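Local coordinates for DNA polymerase III subunit beta (Deinococcus radiodurans, PDB 4TRT), which probably tethers DNA polymerases and other proteins to DNA, lending them processivity as a ring-shaped head-to-tail homodimer around the duplex, at residues V6-K9 with T10-G14; L252-T255 with A256-A260; A317-V320 with L321-L324. All coordinates share one frame; numbering follows the deposited sequence.

Contact 1: residues V6-K9 with T10-G14; sequences VTKK and TLNEG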
ATOM      1  N   VAL A   6      -6.039 -29.506  11.216  1.00 33.99           N
ATOM      2  CA  VAL A   6      -6.495 -28.182  11.578  1.00 35.76           C
ATOM      3  C   VAL A   6      -7.084 -27.488  10.334  1.00 36.97           C
ATOM      4  O   VAL A   6      -6.718 -27.799   9.196  1.00 33.39           O
ATOM      5  CB  VAL A   6      -5.321 -27.361  12.211  1.00 35.55           C
ATOM      6  CG1 VAL A   6      -4.188 -27.154  11.222  1.00 35.15           C
ATOM      7  CG2 VAL A   6      -5.790 -26.022  12.747  1.00 33.69           C
ATOM      8  N   THR A   7      -8.045 -26.597  10.563  1.00 35.58           N
ATOM      9  CA  THR A   7      -8.627 -25.772   9.507  1.00 38.69           C
ATOM     10  C   THR A   7      -7.631 -24.683   9.136  1.00 38.14           C
ATOM     11  O   THR A   7      -7.055 -24.049  10.023  1.00 39.29           O
ATOM     12  CB  THR A   7      -9.951 -25.161   9.997  1.00 42.95           C
ATOM     13  OG1 THR A   7     -10.937 -26.200  10.066  1.00 44.52           O
ATOM     14  CG2 THR A   7     -10.434 -24.087   9.080  1.00 50.01           C
ATOM     15  N   LYS A   8      -7.413 -24.470   7.841  1.00 36.63           N
ATOM     16  CA  LYS A   8      -6.487 -23.439   7.386  1.00 37.53           C
ATOM     17  C   LYS A   8      -6.914 -22.048   7.874  1.00 38.28           C
ATOM     18  O   LYS A   8      -6.066 -21.263   8.310  1.00 35.64           O
ATOM     19  CB  LYS A   8      -6.342 -23.428   5.866  1.00 38.70           C
ATOM     20  CG  LYS A   8      -5.284 -22.454   5.358  1.00 39.27           C
ATOM     21  CD  LYS A   8      -5.170 -22.432   3.841  1.00 41.91           C
ATOM     22  CE  LYS A   8      -6.343 -21.709   3.184  1.00 43.63           C
ATOM     23  NZ  LYS A   8      -6.351 -21.922   1.722  1.00 43.15           N
ATOM     24  N   LYS A   9      -8.213 -21.760   7.788  1.00 36.87           N
ATOM     25  CA  LYS A   9      -8.763 -20.459   8.168  1.00 38.99           C
ATOM     26  C   LYS A   9      -8.399 -20.103   9.602  1.00 40.09           C
ATOM     27  O   LYS A   9      -7.947 -18.990   9.884  1.00 39.70           O
ATOM     28  CB  LYS A   9     -10.285 -20.448   8.008  1.00 43.09           C
ATOM     29  CG  LYS A   9     -10.949 -19.144   8.458  1.00 46.69           C
ATOM     30  CD  LYS A   9     -12.438 -19.132   8.154  1.00 50.57           C
ATOM     31  CE  LYS A   9     -13.195 -18.213   9.107  1.00 54.73           C
ATOM     32  NZ  LYS A   9     -12.472 -16.924   9.329  1.00 56.40           N
ATOM     33  N   THR A  10      -8.532 -21.068  10.497  1.00 38.45           N
ATOM     34  CA  THR A  10      -8.294 -20.824  11.906  1.00 39.34           C
ATOM     35  C   THR A  10      -6.798 -20.720  12.176  1.00 37.30           C
ATOM     36  O   THR A  10      -6.360 -19.858  12.940  1.00 36.50           O
ATOM     37  CB  THR A  10      -8.926 -21.925  12.784  1.00 40.73           C
ATOM     38  OG1 THR A  10     -10.175 -22.355  12.220  1.00 48.57           O
ATOM     39  CG2 THR A  10      -9.232 -21.378  14.151  1.00 48.50           C
ATOM     40  N   LEU A  11      -6.013 -21.587  11.556  1.00 32.66           N
ATOM     41  CA  LEU A  11      -4.564 -21.531  11.724  1.00 33.33           C
ATOM     42  C   LEU A  11      -4.006 -20.217  11.175  1.00 33.83           C
ATOM     43  O   LEU A  11      -3.119 -19.625  11.779  1.00 33.04           O
ATOM     44  CB  LEU A  11      -3.891 -22.735  11.076  1.00 32.37           C
ATOM     45  CG  LEU A  11      -2.369 -22.911  11.245  1.00 32.88           C
ATOM     46  CD1 LEU A  11      -1.900 -23.054  12.701  1.00 32.29           C
ATOM     47  CD2 LEU A  11      -2.001 -24.133  10.436  1.00 33.35           C
ATOM     48  N   ASN A  12      -4.519 -19.772  10.026  1.00 34.06           N
ATOM     49  CA  ASN A  12      -4.168 -18.456   9.468  1.00 35.26           C
ATOM     50  C   ASN A  12      -4.427 -17.321  10.425  1.00 36.36           C
ATOM     51  O   ASN A  12      -3.607 -16.397  10.533  1.00 35.80           O
ATOM     52  CB  ASN A  12      -4.959 -18.146   8.191  1.00 37.14           C
ATOM     53  CG  ASN A  12      -4.316 -18.675   6.952  1.00 37.37           C
ATOM     54  OD1 ASN A  12      -3.124 -19.017   6.934  1.00 39.45           O
ATOM     55  ND2 ASN A  12      -5.100 -18.725   5.872  1.00 39.13           N
ATOM     56  N   GLU A  13      -5.574 -17.345  11.088  1.00 37.82           N
ATOM     57  CA  GLU A  13      -5.913 -16.271  12.023  1.00 41.82           C
ATOM     58  C   GLU A  13      -4.914 -16.199  13.153  1.00 39.82           C
ATOM     59  O   GLU A  13      -4.424 -15.124  13.470  1.00 42.61           O
ATOM     60  CB  GLU A  13      -7.312 -16.443  12.599  1.00 45.53           C
ATOM     61  CG  GLU A  13      -8.404 -16.025  11.643  1.00 54.07           C
ATOM     62  CD  GLU A  13      -9.785 -16.173  12.245  1.00 60.21           C
ATOM     63  OE1 GLU A  13      -9.946 -15.866  13.454  1.00 65.24           O
ATOM     64  OE2 GLU A  13     -10.698 -16.595  11.507  1.00 62.00           O
ATOM     65  N   GLY A  14      -4.587 -17.343  13.735  1.00 36.30           N
ATOM     66  CA  GLY A  14      -3.648 -17.378  14.836  1.00 35.27           C
ATOM     67  C   GLY A  14      -2.252 -16.947  14.416  1.00 35.38           C
ATOM     68  O   GLY A  14      -1.604 -16.154  15.104  1.00 35.33           O
TER

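Contact 2: residues L252-T255 with A256-A260; sequences LPAT and ALKEA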
ATOM      1  N   LEU A 252     -20.957  21.736  13.992  1.00 31.19           N
ATOM      2  CA  LEU A 252     -20.924  21.590  12.545  1.00 32.47           C
ATOM      3  C   LEU A 252     -20.668  20.139  12.161  1.00 31.12           C
ATOM      4  O   LEU A 252     -20.249  19.348  13.002  1.00 30.11           O
ATOM      5  CB  LEU A 252     -19.847  22.512  11.942  1.00 32.62           C
ATOM      6  CG  LEU A 252     -18.390  22.126  12.162  1.00 33.49           C
ATOM      7  CD1 LEU A 252     -17.513  23.128  11.434  1.00 36.19           C
ATOM      8  CD2 LEU A 252     -17.972  22.044  13.630  1.00 34.53           C
ATOM      9  N   PRO A 253     -20.894  19.794  10.888  1.00 31.38           N
ATOM     10  CA  PRO A 253     -20.664  18.425  10.434  1.00 33.29           C
ATOM     11  C   PRO A 253     -19.201  18.026  10.552  1.00 33.79           C
ATOM     12  O   PRO A 253     -18.322  18.770  10.111  1.00 33.02           O
ATOM     13  CB  PRO A 253     -21.087  18.469   8.968  1.00 34.94           C
ATOM     14  CG  PRO A 253     -22.000  19.646   8.856  1.00 33.76           C
ATOM     15  CD  PRO A 253     -21.434  20.641   9.805  1.00 34.48           C
ATOM     16  N   ALA A 254     -18.952  16.876  11.168  1.00 33.93           N
ATOM     17  CA  ALA A 254     -17.600  16.418  11.429  1.00 35.81           C
ATOM     18  C   ALA A 254     -16.821  16.209  10.141  1.00 35.56           C
ATOM     19  O   ALA A 254     -15.642  16.565  10.059  1.00 33.84           O
ATOM     20  CB  ALA A 254     -17.634  15.124  12.218  1.00 34.65           C
ATOM     21  N   THR A 255     -17.469  15.628   9.141  1.00 36.07           N
ATOM     22  CA  THR A 255     -16.750  15.257   7.921  1.00 36.37           C
ATOM     23  C   THR A 255     -16.335  16.499   7.159  1.00 37.40           C
ATOM     24  O   THR A 255     -15.193  16.569   6.660  1.00 35.42           O
ATOM     25  CB  THR A 255     -17.590  14.347   7.019  1.00 36.95           C
ATOM     26  OG1 THR A 255     -17.783  13.092   7.677  1.00 39.31           O
ATOM     27  CG2 THR A 255     -16.924  14.133   5.655  1.00 37.57           C
ATOM     28  N   ALA A 256     -17.230  17.487   7.089  1.00 35.88           N
ATOM     29  CA  ALA A 256     -16.880  18.752   6.427  1.00 36.85           C
ATOM     30  C   ALA A 256     -15.688  19.412   7.119  1.00 37.15           C
ATOM     31  O   ALA A 256     -14.754  19.887   6.450  1.00 36.36           O
ATOM     32  CB  ALA A 256     -18.079  19.690   6.338  1.00 36.00           C
ATOM     33  N   LEU A 257     -15.676  19.407   8.455  1.00 34.94           N
ATOM     34  CA  LEU A 257     -14.570  20.021   9.195  1.00 32.74           C
ATOM     35  C   LEU A 257     -13.255  19.283   8.968  1.00 33.39           C
ATOM     36  O   LEU A 257     -12.210  19.919   8.769  1.00 31.96           O
ATOM     37  CB  LEU A 257     -14.887  20.120  10.696  1.00 32.78           C
ATOM     38  CG  LEU A 257     -13.780  20.658  11.592  1.00 34.29           C
ATOM     39  CD1 LEU A 257     -13.424  22.116  11.255  1.00 31.52           C
ATOM     40  CD2 LEU A 257     -14.197  20.494  13.057  1.00 34.26           C
ATOM     41  N   LYS A 258     -13.295  17.954   8.990  1.00 31.75           N
ATOM     42  CA  LYS A 258     -12.083  17.157   8.773  1.00 33.53           C
ATOM     43  C   LYS A 258     -11.515  17.398   7.394  1.00 33.49           C
ATOM     44  O   LYS A 258     -10.320  17.588   7.249  1.00 32.49           O
ATOM     45  CB  LYS A 258     -12.358  15.671   8.919  1.00 34.35           C
ATOM     46  CG  LYS A 258     -12.698  15.253  10.342  1.00 37.11           C
ATOM     47  CD  LYS A 258     -13.048  13.766  10.376  1.00 38.19           C
ATOM     48  CE  LYS A 258     -13.677  13.415  11.694  1.00 38.95           C
ATOM     49  NZ  LYS A 258     -13.886  11.942  11.825  1.00 38.05           N
ATOM     50  N   GLU A 259     -12.388  17.408   6.390  1.00 33.21           N
ATOM     51  CA  GLU A 259     -11.962  17.594   5.025  1.00 34.53           C
ATOM     52  C   GLU A 259     -11.425  19.024   4.802  1.00 34.74           C
ATOM     53  O   GLU A 259     -10.478  19.213   4.039  1.00 37.58           O
ATOM     54  CB  GLU A 259     -13.098  17.226   4.059  1.00 35.93           C
ATOM     55  CG  GLU A 259     -13.384  15.721   4.074  1.00 39.39           C
ATOM     56  CD  GLU A 259     -14.519  15.268   3.166  1.00 43.14           C
ATOM     57  OE1 GLU A 259     -15.259  16.108   2.637  1.00 45.64           O
ATOM     58  OE2 GLU A 259     -14.671  14.041   2.989  1.00 48.75           O
ATOM     59  N   ALA A 260     -11.998  20.007   5.487  1.00 32.68           N
ATOM     60  CA  ALA A 260     -11.544  21.378   5.383  1.00 31.54           C
ATOM     61  C   ALA A 260     -10.178  21.578   6.040  1.00 33.18           C
ATOM     62  O   ALA A 260      -9.327  22.255   5.474  1.00 34.65           O
ATOM     63  CB  ALA A 260     -12.576  22.335   5.963  1.00 30.34           C
TER

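Contact 3: residues A317-V320 with L321-L324; sequences ARHV and LDAL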
ATOM      1  N   ALA A 317      -2.529  21.785  12.897  1.00 37.48           N
ATOM      2  CA  ALA A 317      -3.515  21.052  12.072  1.00 38.12           C
ATOM      3  C   ALA A 317      -3.447  19.524  12.226  1.00 37.95           C
ATOM      4  O   ALA A 317      -4.480  18.845  12.177  1.00 37.77           O
ATOM      5  CB  ALA A 317      -3.381  21.426  10.592  1.00 35.65           C
ATOM      6  N   ARG A 318      -2.258  18.977  12.391  1.00 39.14           N
ATOM      7  CA  ARG A 318      -2.118  17.536  12.575  1.00 42.82           C
ATOM      8  C   ARG A 318      -2.780  17.095  13.883  1.00 41.28           C
ATOM      9  O   ARG A 318      -3.463  16.069  13.931  1.00 40.73           O
ATOM     10  CB  ARG A 318      -0.640  17.089  12.564  1.00 47.21           C
ATOM     11  CG  ARG A 318      -0.491  15.586  12.846  1.00 53.78           C
ATOM     12  CD  ARG A 318       0.928  15.078  12.637  1.00 61.63           C
ATOM     13  NE  ARG A 318       1.435  15.297  11.277  1.00 68.05           N
ATOM     14  CZ  ARG A 318       1.137  14.554  10.207  1.00 72.73           C
ATOM     15  NH1 ARG A 318       0.299  13.522  10.297  1.00 75.24           N
ATOM     16  NH2 ARG A 318       1.674  14.855   9.024  1.00 73.88           N
ATOM     17  N   HIS A 319      -2.572  17.873  14.942  1.00 40.07           N
ATOM     18  CA  HIS A 319      -3.219  17.591  16.235  1.00 39.63           C
ATOM     19  C   HIS A 319      -4.711  17.774  16.151  1.00 36.91           C
ATOM     20  O   HIS A 319      -5.460  17.059  16.803  1.00 36.20           O
ATOM     21  CB  HIS A 319      -2.586  18.411  17.355  1.00 39.35           C
ATOM     22  CG  HIS A 319      -1.131  18.039  17.604  1.00 40.55           C
ATOM     23  ND1 HIS A 319      -0.414  18.529  18.631  1.00 39.80           N
ATOM     24  CD2 HIS A 319      -0.272  17.178  16.902  1.00 41.90           C
ATOM     25  CE1 HIS A 319       0.836  18.023  18.587  1.00 42.06           C
ATOM     26  NE2 HIS A 319       0.920  17.191  17.531  1.00 42.59           N
ATOM     27  N   VAL A 320      -5.159  18.703  15.315  1.00 36.14           N
ATOM     28  CA  VAL A 320      -6.593  18.915  15.096  1.00 34.23           C
ATOM     29  C   VAL A 320      -7.203  17.654  14.482  1.00 34.23           C
ATOM     30  O   VAL A 320      -8.235  17.160  14.950  1.00 33.03           O
ATOM     31  CB  VAL A 320      -6.882  20.149  14.204  1.00 32.65           C
ATOM     32  CG1 VAL A 320      -8.325  20.123  13.722  1.00 31.34           C
ATOM     33  CG2 VAL A 320      -6.607  21.447  14.959  1.00 32.64           C
ATOM     34  N   LEU A 321      -6.559  17.133  13.449  1.00 35.03           N
ATOM     35  CA  LEU A 321      -7.043  15.938  12.770  1.00 36.00           C
ATOM     36  C   LEU A 321      -6.993  14.726  13.690  1.00 36.10           C
ATOM     37  O   LEU A 321      -7.931  13.915  13.686  1.00 35.33           O
ATOM     38  CB  LEU A 321      -6.268  15.679  11.480  1.00 36.37           C
ATOM     39  CG  LEU A 321      -6.508  16.724  10.378  1.00 37.37           C
ATOM     40  CD1 LEU A 321      -5.694  16.390   9.142  1.00 39.85           C
ATOM     41  CD2 LEU A 321      -7.991  16.839  10.040  1.00 39.50           C
ATOM     42  N   ASP A 322      -5.928  14.608  14.487  1.00 34.16           N
ATOM     43  CA  ASP A 322      -5.846  13.553  15.517  1.00 35.62           C
ATOM     44  C   ASP A 322      -7.072  13.630  16.426  1.00 34.84           C
ATOM     45  O   ASP A 322      -7.725  12.623  16.687  1.00 35.65           O
ATOM     46  CB  ASP A 322      -4.622  13.724  16.427  1.00 37.33           C
ATOM     47  CG  ASP A 322      -3.304  13.367  15.769  1.00 40.75           C
ATOM     48  OD1 ASP A 322      -3.269  12.669  14.747  1.00 39.42           O
ATOM     49  OD2 ASP A 322      -2.265  13.779  16.337  1.00 42.16           O
ATOM     50  N   ALA A 323      -7.357  14.833  16.929  1.00 33.87           N
ATOM     51  CA  ALA A 323      -8.421  15.039  17.908  1.00 32.74           C
ATOM     52  C   ALA A 323      -9.811  14.775  17.310  1.00 33.94           C
ATOM     53  O   ALA A 323     -10.680  14.232  17.991  1.00 37.17           O
ATOM     54  CB  ALA A 323      -8.345  16.447  18.493  1.00 33.27           C
ATOM     55  N   LEU A 324     -10.014  15.166  16.055  1.00 32.68           N
ATOM     56  CA  LEU A 324     -11.293  14.962  15.375  1.00 34.10           C
ATOM     57  C   LEU A 324     -11.559  13.539  14.923  1.00 34.74           C
ATOM     58  O   LEU A 324     -12.721  13.172  14.663  1.00 35.78           O
ATOM     59  CB  LEU A 324     -11.413  15.881  14.159  1.00 32.28           C
ATOM     60  CG  LEU A 324     -11.491  17.362  14.483  1.00 31.40           C
ATOM     61  CD1 LEU A 324     -11.477  18.140  13.177  1.00 28.47           C
ATOM     62  CD2 LEU A 324     -12.748  17.664  15.301  1.00 32.32           C
TER

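Contact 1: residues V6-K9 with T10-G14
Lys-9 and Glu-13, one helical turn apart, run side by side in the same direction and close into a salt bridge, with Lys-9 NZ 2.8 Å from Glu-13 OE2. The ammonium meets that oxygen nearly along its C-O axis. Most of the lysine chain is extended, and the bend at its last torsion (chi4 43°) turns NZ to the carboxylate. Both residues are exposed, so this charge pairing lies on the solvent side of the helix.

The carbonyls of Thr-7, Lys-8 and Lys-9 are each taken by the amide four residues on. Leu-11 N reaches Thr-7 O at 3.1 Å with an N-H...O angle of 167°. Asn-12 N meets Lys-8 O at 2.7 Å, while the bond from Glu-13 N to Lys-9 O is more bent, at 150°. Thr-7 holds the N-cap position, yet its side chain makes no capping bond. Thr-10 OG1 packs on carbon, 3.6 Å from Thr-7 CB.

Here strand 2-7 passes directly into helix 8-21, the opening strand-helix unit of the N-terminal domain, in the fold shared by the domains of the ring-forming processivity factors of bacterial DNA polymerase III. Across the junction Val-6 CG1 touches Leu-11 CD2 at 3.8 Å, the two side chains crossing at about a right angle. Val-79 of helix 72-81 also packs on Leu-11.

Lys-8 and Asn-12 lie alongside each other, Asn-12 ND2 being 3.8 Å from the aliphatic Lys-8 CG. Asn-12 CB leans on the same Lys-8 carbonyl that its backbone amide binds. The Lys-8 ammonium is satisfied elsewhere: NZ donates to the carbonyls of Leu-82 and Gly-84, just past the end of helix 72-81, with a weak third bond to Gly-83 O.

Contact 2: residues L252-T255 with A256-A260
Leu-252 and Leu-257 make the apolar part of this junction, their side chains crossing at about a right angle. Leu-252 CD1 lies 4.1 Å from Leu-257 CB, and the CD2 methyls of the two leucines are equally far apart. Leu-252 CG sits between its own backbone N and carbonyl carbon (chi1 72°), which turns the branch over the first helical turn. Leu-285 of strand 284-290 packs against both leucines. On another side, Pro-253 CB rests 4.2 Å from Ala-256 CB.

Main-chain hydrogen bonds start the helix: Leu-257 N binds Pro-253 O at 3.2 Å, Lys-258 N binds Ala-254 O at 2.9 Å, and Glu-259 N binds Thr-255 O. All three are similarly straight, with N-H...O angles within a few degrees of 162°.

Polar side chains meet the first turn through carbon. Lys-258 CG passes 3.2 Å from Ala-254 O, and the extended chain carries NZ on to the carbonyls of Gly-325 and Ile-327, beyond helix 317-324. Thr-255 and Glu-259 point the same way, and Thr-255 CG2 lies 3.5 Å from Glu-259 OE2, a van der Waals contact at the exposed edge.

Strand 248-253 running straight into helix 254-265, with Pro-253 at the N-cap, is the first of two strand-helix units of the C-terminal domain in the DNA polymerase III beta subunit family.

Contact 3: residues A317-V320 with L321-L324
Leu-321 opens the second turn by donating its N-H to Ala-317 O at 3.0 Å. Its CG lies just past the same oxygen, 3.4 Å from Ala-317 O, because the side chain leans back beside its own backbone N (chi1 -68°).

Asp-322 N binds Arg-318 O at 2.9 Å, and the side chain again folds back along the helix, so that CG comes close to that carbonyl oxygen. The carboxylate lies side by side with the His-319 ring, the two planes only 20° apart. Asp-322 OD2 comes 4.0 Å from His-319 CD2, approaching the ring obliquely. The charge itself is answered by Arg-174, which forms a salt bridge with OD2; Arg-318 is more remote, its NH1 being 5.8 Å from Asp-322 OD1.

Arg-174 and Tyr-142, which touches Asp-322 and Ala-323, belong to the central domain, so this face of helix 317-324 packs where the central and C-terminal domains of the three-domain subunit meet. The helix itself is the second and shorter one of the C-terminal domain, following directly on strand 310-316.

Ala-323 N continues the helical pattern, bonding to His-319 O. Its methyl group is buried against Ala-355 and Met-357 of strand 353-357, and its carbonyl oxygen accepts a hydrogen bond from Tyr-353 OH.

Leu-324 N takes Val-320 O at 2.9 Å. These last two bonds, from Ala-323 N and Leu-324 N, are both a little more bent than the first two, with N-H...O angles of about 155°. The side chains of Val-320 and Leu-324 run alongside each other in the same direction, with Leu-324 CD1 3.8 Å from Val-320 CG1, and both are buried.

Contact 1 comes first along the chain, in the N-terminal domain; contacts 2 and 3 follow in the C-terminal domain. The centres of contacts 1 and 2 are about 41 Å apart, those of 1 and 3 about 38 Å, with 1 and 3 on opposite sides of the chain's centre. Contacts 2 and 3, with centres about 12 Å apart, touch: Leu-257 CD2 lies 3.6 Å from Leu-324 CD1 where helices 254-265 and 317-324 pack together. Helices 8-21 and 72-81 pair likewise around contact 1, and in both domains a lysine reaches carbonyls beyond the second helix, consistent with one repeated domain fold building the ring.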